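Local coordinates for protein BfpC (Escherichia coli, PDB 3VHJ) that is a membrane protein essential for type IV pilus biogenesis, represented here by its N-terminal cytoplasmic domain, which probably works together with the BfpD protein, at residues Arg52-Gln57 with Asp104-His108; Phe85-Phe89 with Ala119-Phe123. The protein carries 1 engineered substitution. One frame throughout, in Å; residues are numbered along the deposited sequence.

Contact 1 (Arg52-Gln57 with Asp104-His108); sequences RFQGEQ and DGMVH
Gln54 and Asp104 bring the backbones of 52-57 and 104-108 closest, their CA atoms 5.7 Å apart, where a beta hairpin with a two-residue loop meets the turn that leads into strand 107-113. The hairpin joins strands 46-52 and 55-60 through a type I turn from Arg52 to Gly55, closed by mutual backbone hydrogen bonds between those two residues. No direct backbone hydrogen bond crosses to the partner, which belongs to another sheet; the link is made by the side-chain amide of Gln57. Its CG sits between the backbone N and the carbonyl carbon (chi1 67°), and the extended chain beyond CG carries the amide to Val107 N and Gly105 O. OE1 accepts a nearly straight bond from Val107 N (2.8 Å, 175°) on an in-plane lone pair, while NE2 donates to Gly105 O (2.9 Å), tilted from that carbonyl's plane. Gripped at both ends, this buried amide can hardly rotate; a water shared with Val107 O adds a second donor to OE1. Selenomethionine Met106 runs past Gln57 in the opposite sense, its SE 3.9 Å from Gln57 CB and its CE 3.6 Å from Gly55 O. Asp102 OD2 secures the turn itself, accepting hydrogen bonds from Asp104 N and Met106 N. One further water lies in the guanidinium plane of Arg52, its oxygen 2.7 Å from Arg52 NE, and donates to Gly105 O.

Contact 2 (Phe85-Phe89 with Ala119-Phe123); sequences FCGLF and AKKFF
Leu88 and Phe123 account for most of the surface buried where strand 85-89 packs against helix 119-123, a helix-on-sheet packing with the two segments nearly antiparallel (160°) and their axes 9.1 Å apart. The topology, three antiparallel strands, then this helix and a fourth strand parallel to 85-90, recalls the ribonuclease H-like fold of actin-like ATPases. Phe123 leaves the helix with CG anti to its own backbone N (chi1 178°), which carries the ring to the strand. Leu88 CB stands almost on the ring normal, 4.1 Å from the centroid of the Phe123 ring, a CH-pi contact over one face. At the same ring Cys86 SG comes in obliquely, 3.9 Å from Phe123 CE1, as a sulfur-aromatic contact, and the backbone of Gly87 passes the same CE1 atom. The branches of Leu88 divide their work along the helix: CD1 meets Ala119 CB at 3.7 Å, whereas CD2 lies against the backbone at Lys120 CA, whose own side chain leads away. Beyond the two segments, Leu88 also touches Val98, Ala119 touches Trp96 and Phe113, and Phe123 reaches Val144. An alanine in place of Phe123 is likely to cost Leu88 CB and Cys86 SG their shared aromatic partner and to open a gap between helix and strand. No hydrogen bond joins the two segments, which implies that here they are held by apolar packing of aliphatic, aromatic and sulfur groups.

Contact 2 lies in buried interior, with five of its six touching residues enclosed, whereas contact 1 is only partly buried and lies at the hairpin turn, toward the surface. Both reach the same four-stranded sheet: contact 1 joins the start of its outermost strand, 107-113, to a hairpin of a second sheet, and contact 2 covers the inner strand 85-90 with the helix that follows 107-113 in the chain. Their centres are 20 Å apart and their nearest atoms about 7 Å, without touching. The chemistry changes with place: amide-to-backbone hydrogen bonds and bridging waters link the two sheets, while the helix rests on its sheet through apolar and ring contacts.

Contact 1 (Arg52-Gln57 with Asp104-His108)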
# COMPACT_ATOMS: atom_id res chain seq x y z
N ARG A 52 0.05 -6.23 -13.24
CA ARG A 52 -0.91 -7.20 -12.76
C ARG A 52 -1.66 -7.69 -14.00
O ARG A 52 -1.52 -7.12 -15.08
CB ARG A 52 -1.87 -6.55 -11.76
CG ARG A 52 -1.21 -6.20 -10.41
CD ARG A 52 -0.89 -7.46 -9.62
NE ARG A 52 -0.28 -7.20 -8.32
CZ ARG A 52 1.02 -7.09 -8.09
NH1 ARG A 52 1.90 -7.21 -9.08
NH2 ARG A 52 1.46 -6.87 -6.85
N PHE A 53 -2.43 -8.76 -13.84
CA PHE A 53 -3.17 -9.32 -14.97
C PHE A 53 -4.10 -8.30 -15.64
O PHE A 53 -4.08 -8.14 -16.86
CB PHE A 53 -3.99 -10.53 -14.52
CG PHE A 53 -4.78 -11.17 -15.63
CD1 PHE A 53 -4.13 -11.75 -16.72
CD2 PHE A 53 -6.17 -11.19 -15.59
CE1 PHE A 53 -4.86 -12.34 -17.75
CE2 PHE A 53 -6.91 -11.79 -16.62
CZ PHE A 53 -6.24 -12.36 -17.70
N GLN A 54 -4.91 -7.63 -14.83
CA GLN A 54 -5.87 -6.65 -15.35
C GLN A 54 -5.22 -5.34 -15.80
O GLN A 54 -5.92 -4.41 -16.22
CB GLN A 54 -6.94 -6.35 -14.29
CG GLN A 54 -7.75 -7.57 -13.87
CD GLN A 54 -8.65 -8.10 -14.97
OE1 GLN A 54 -9.24 -9.17 -14.84
NE2 GLN A 54 -8.77 -7.34 -16.05
N GLY A 55 -3.90 -5.26 -15.72
CA GLY A 55 -3.22 -4.05 -16.14
C GLY A 55 -2.14 -3.58 -15.19
O GLY A 55 -1.83 -4.24 -14.20
N GLU A 56 -1.57 -2.42 -15.49
CA GLU A 56 -0.50 -1.89 -14.66
C GLU A 56 -0.91 -0.74 -13.77
O GLU A 56 -1.98 -0.16 -13.93
CB GLU A 56 0.66 -1.47 -15.54
CG GLU A 56 1.30 -2.63 -16.27
CD GLU A 56 2.51 -2.21 -17.05
OE1 GLU A 56 2.36 -1.84 -18.24
OE2 GLU A 56 3.62 -2.24 -16.47
N GLN A 57 -0.04 -0.42 -12.82
CA GLN A 57 -0.26 0.67 -11.89
C GLN A 57 1.10 1.11 -11.37
O GLN A 57 2.12 0.46 -11.61
CB GLN A 57 -1.17 0.23 -10.74
CG GLN A 57 -0.57 -0.80 -9.80
CD GLN A 57 -1.60 -1.36 -8.84
OE1 GLN A 57 -2.27 -0.61 -8.13
NE2 GLN A 57 -1.72 -2.68 -8.80
N ASP A 104 -9.44 -6.29 -9.14
CA ASP A 104 -8.55 -6.27 -10.31
C ASP A 104 -7.08 -6.19 -9.91
O ASP A 104 -6.20 -6.08 -10.76
CB ASP A 104 -8.89 -5.08 -11.22
CG ASP A 104 -10.25 -5.21 -11.87
OD1 ASP A 104 -10.55 -6.29 -12.41
OD2 ASP A 104 -11.02 -4.22 -11.84
N GLY A 105 -6.82 -6.23 -8.61
CA GLY A 105 -5.46 -6.17 -8.13
C GLY A 105 -4.92 -4.75 -8.01
O GLY A 105 -3.73 -4.56 -7.75
N MSE A 106 -5.78 -3.76 -8.19
CA MSE A 106 -5.35 -2.37 -8.07
C MSE A 106 -5.32 -1.94 -6.62
O MSE A 106 -6.25 -2.21 -5.86
CB MSE A 106 -6.28 -1.45 -8.86
CG MSE A 106 -6.33 -1.71 -10.37
SE MSE A 106 -4.68 -1.40 -11.29
CE MSE A 106 -4.13 -3.22 -11.63
N VAL A 107 -4.24 -1.26 -6.23
CA VAL A 107 -4.11 -0.79 -4.87
C VAL A 107 -5.05 0.40 -4.66
O VAL A 107 -4.94 1.42 -5.34
CB VAL A 107 -2.66 -0.36 -4.57
CG1 VAL A 107 -2.57 0.22 -3.16
CG2 VAL A 107 -1.73 -1.56 -4.70
N HIS A 108 -5.98 0.25 -3.72
CA HIS A 108 -6.92 1.32 -3.40
C HIS A 108 -6.43 2.08 -2.18
O HIS A 108 -6.60 3.30 -2.09
CB HIS A 108 -8.32 0.77 -3.11
CG HIS A 108 -9.12 0.47 -4.34
ND1 HIS A 108 -10.49 0.48 -4.35
CD2 HIS A 108 -8.73 0.14 -5.60
CE1 HIS A 108 -10.93 0.16 -5.56
NE2 HIS A 108 -9.88 -0.04 -6.34
O HOH W 1 -2.26 -6.54 -6.55
O HOH W 2 -5.04 -8.14 -12.18
O HOH W 3 -3.42 1.69 -7.92

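Contact 2 (Phe85-Phe89 with Ala119-Phe123)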
# COMPACT_ATOMS: atom_id res chain seq x y z
N PHE A 85 -8.99 -7.62 -1.01
CA PHE A 85 -8.81 -7.65 0.43
C PHE A 85 -8.42 -6.29 0.99
O PHE A 85 -7.90 -5.44 0.27
CB PHE A 85 -7.71 -8.66 0.80
CG PHE A 85 -6.35 -8.27 0.28
CD1 PHE A 85 -5.50 -7.47 1.03
CD2 PHE A 85 -5.93 -8.69 -0.98
CE1 PHE A 85 -4.25 -7.08 0.54
CE2 PHE A 85 -4.68 -8.30 -1.49
CZ PHE A 85 -3.84 -7.49 -0.72
N CYS A 86 -8.68 -6.10 2.27
CA CYS A 86 -8.32 -4.87 2.95
C CYS A 86 -8.03 -5.26 4.39
O CYS A 86 -8.36 -6.37 4.81
CB CYS A 86 -9.46 -3.85 2.90
SG CYS A 86 -10.68 -4.02 4.22
N GLY A 87 -7.40 -4.37 5.14
CA GLY A 87 -7.12 -4.71 6.52
C GLY A 87 -6.37 -3.64 7.28
O GLY A 87 -5.74 -2.77 6.70
N LEU A 88 -6.49 -3.73 8.61
CA LEU A 88 -5.81 -2.85 9.54
C LEU A 88 -4.77 -3.77 10.17
O LEU A 88 -5.11 -4.81 10.73
CB LEU A 88 -6.80 -2.37 10.61
CG LEU A 88 -6.26 -1.61 11.82
CD1 LEU A 88 -5.60 -0.31 11.39
CD2 LEU A 88 -7.41 -1.34 12.79
N PHE A 89 -3.50 -3.40 10.05
CA PHE A 89 -2.42 -4.24 10.56
C PHE A 89 -1.34 -3.48 11.31
O PHE A 89 -0.93 -2.40 10.89
CB PHE A 89 -1.69 -4.94 9.40
CG PHE A 89 -2.55 -5.81 8.54
CD1 PHE A 89 -2.77 -7.14 8.89
CD2 PHE A 89 -3.06 -5.33 7.34
CE1 PHE A 89 -3.49 -7.98 8.04
CE2 PHE A 89 -3.78 -6.17 6.49
CZ PHE A 89 -3.99 -7.49 6.84
N ALA A 119 -5.49 5.19 12.72
CA ALA A 119 -5.53 4.09 11.76
C ALA A 119 -6.90 3.41 11.81
O ALA A 119 -7.49 3.12 10.77
CB ALA A 119 -4.44 3.08 12.09
N LYS A 120 -7.40 3.17 13.01
CA LYS A 120 -8.70 2.54 13.19
C LYS A 120 -9.78 3.44 12.58
O LYS A 120 -10.66 2.97 11.86
CB LYS A 120 -8.98 2.31 14.68
CG LYS A 120 -10.19 1.42 14.97
CD LYS A 120 -10.36 1.16 16.46
CE LYS A 120 -11.60 0.30 16.73
NZ LYS A 120 -11.77 -0.04 18.18
N LYS A 121 -9.69 4.74 12.86
CA LYS A 121 -10.66 5.70 12.34
C LYS A 121 -10.65 5.76 10.80
O LYS A 121 -11.71 5.84 10.18
CB LYS A 121 -10.39 7.09 12.91
CG LYS A 121 -11.35 8.17 12.42
CD LYS A 121 -11.08 9.51 13.11
CE LYS A 121 -11.99 10.60 12.58
NZ LYS A 121 -13.43 10.23 12.66
N PHE A 122 -9.47 5.71 10.20
CA PHE A 122 -9.37 5.76 8.74
C PHE A 122 -9.98 4.49 8.16
O PHE A 122 -10.73 4.53 7.18
CB PHE A 122 -7.91 5.86 8.31
CG PHE A 122 -7.74 6.02 6.83
CD1 PHE A 122 -7.89 7.27 6.23
CD2 PHE A 122 -7.46 4.92 6.02
CE1 PHE A 122 -7.77 7.42 4.84
CE2 PHE A 122 -7.33 5.06 4.64
CZ PHE A 122 -7.49 6.31 4.05
N PHE A 123 -9.65 3.36 8.78
CA PHE A 123 -10.14 2.05 8.37
C PHE A 123 -11.66 2.02 8.32
O PHE A 123 -12.26 1.63 7.31
CB PHE A 123 -9.61 1.02 9.37
CG PHE A 123 -10.07 -0.39 9.09
CD1 PHE A 123 -9.68 -1.05 7.93
CD2 PHE A 123 -10.84 -1.07 10.03
CE1 PHE A 123 -10.05 -2.37 7.71
CE2 PHE A 123 -11.22 -2.39 9.82
CZ PHE A 123 -10.81 -3.05 8.65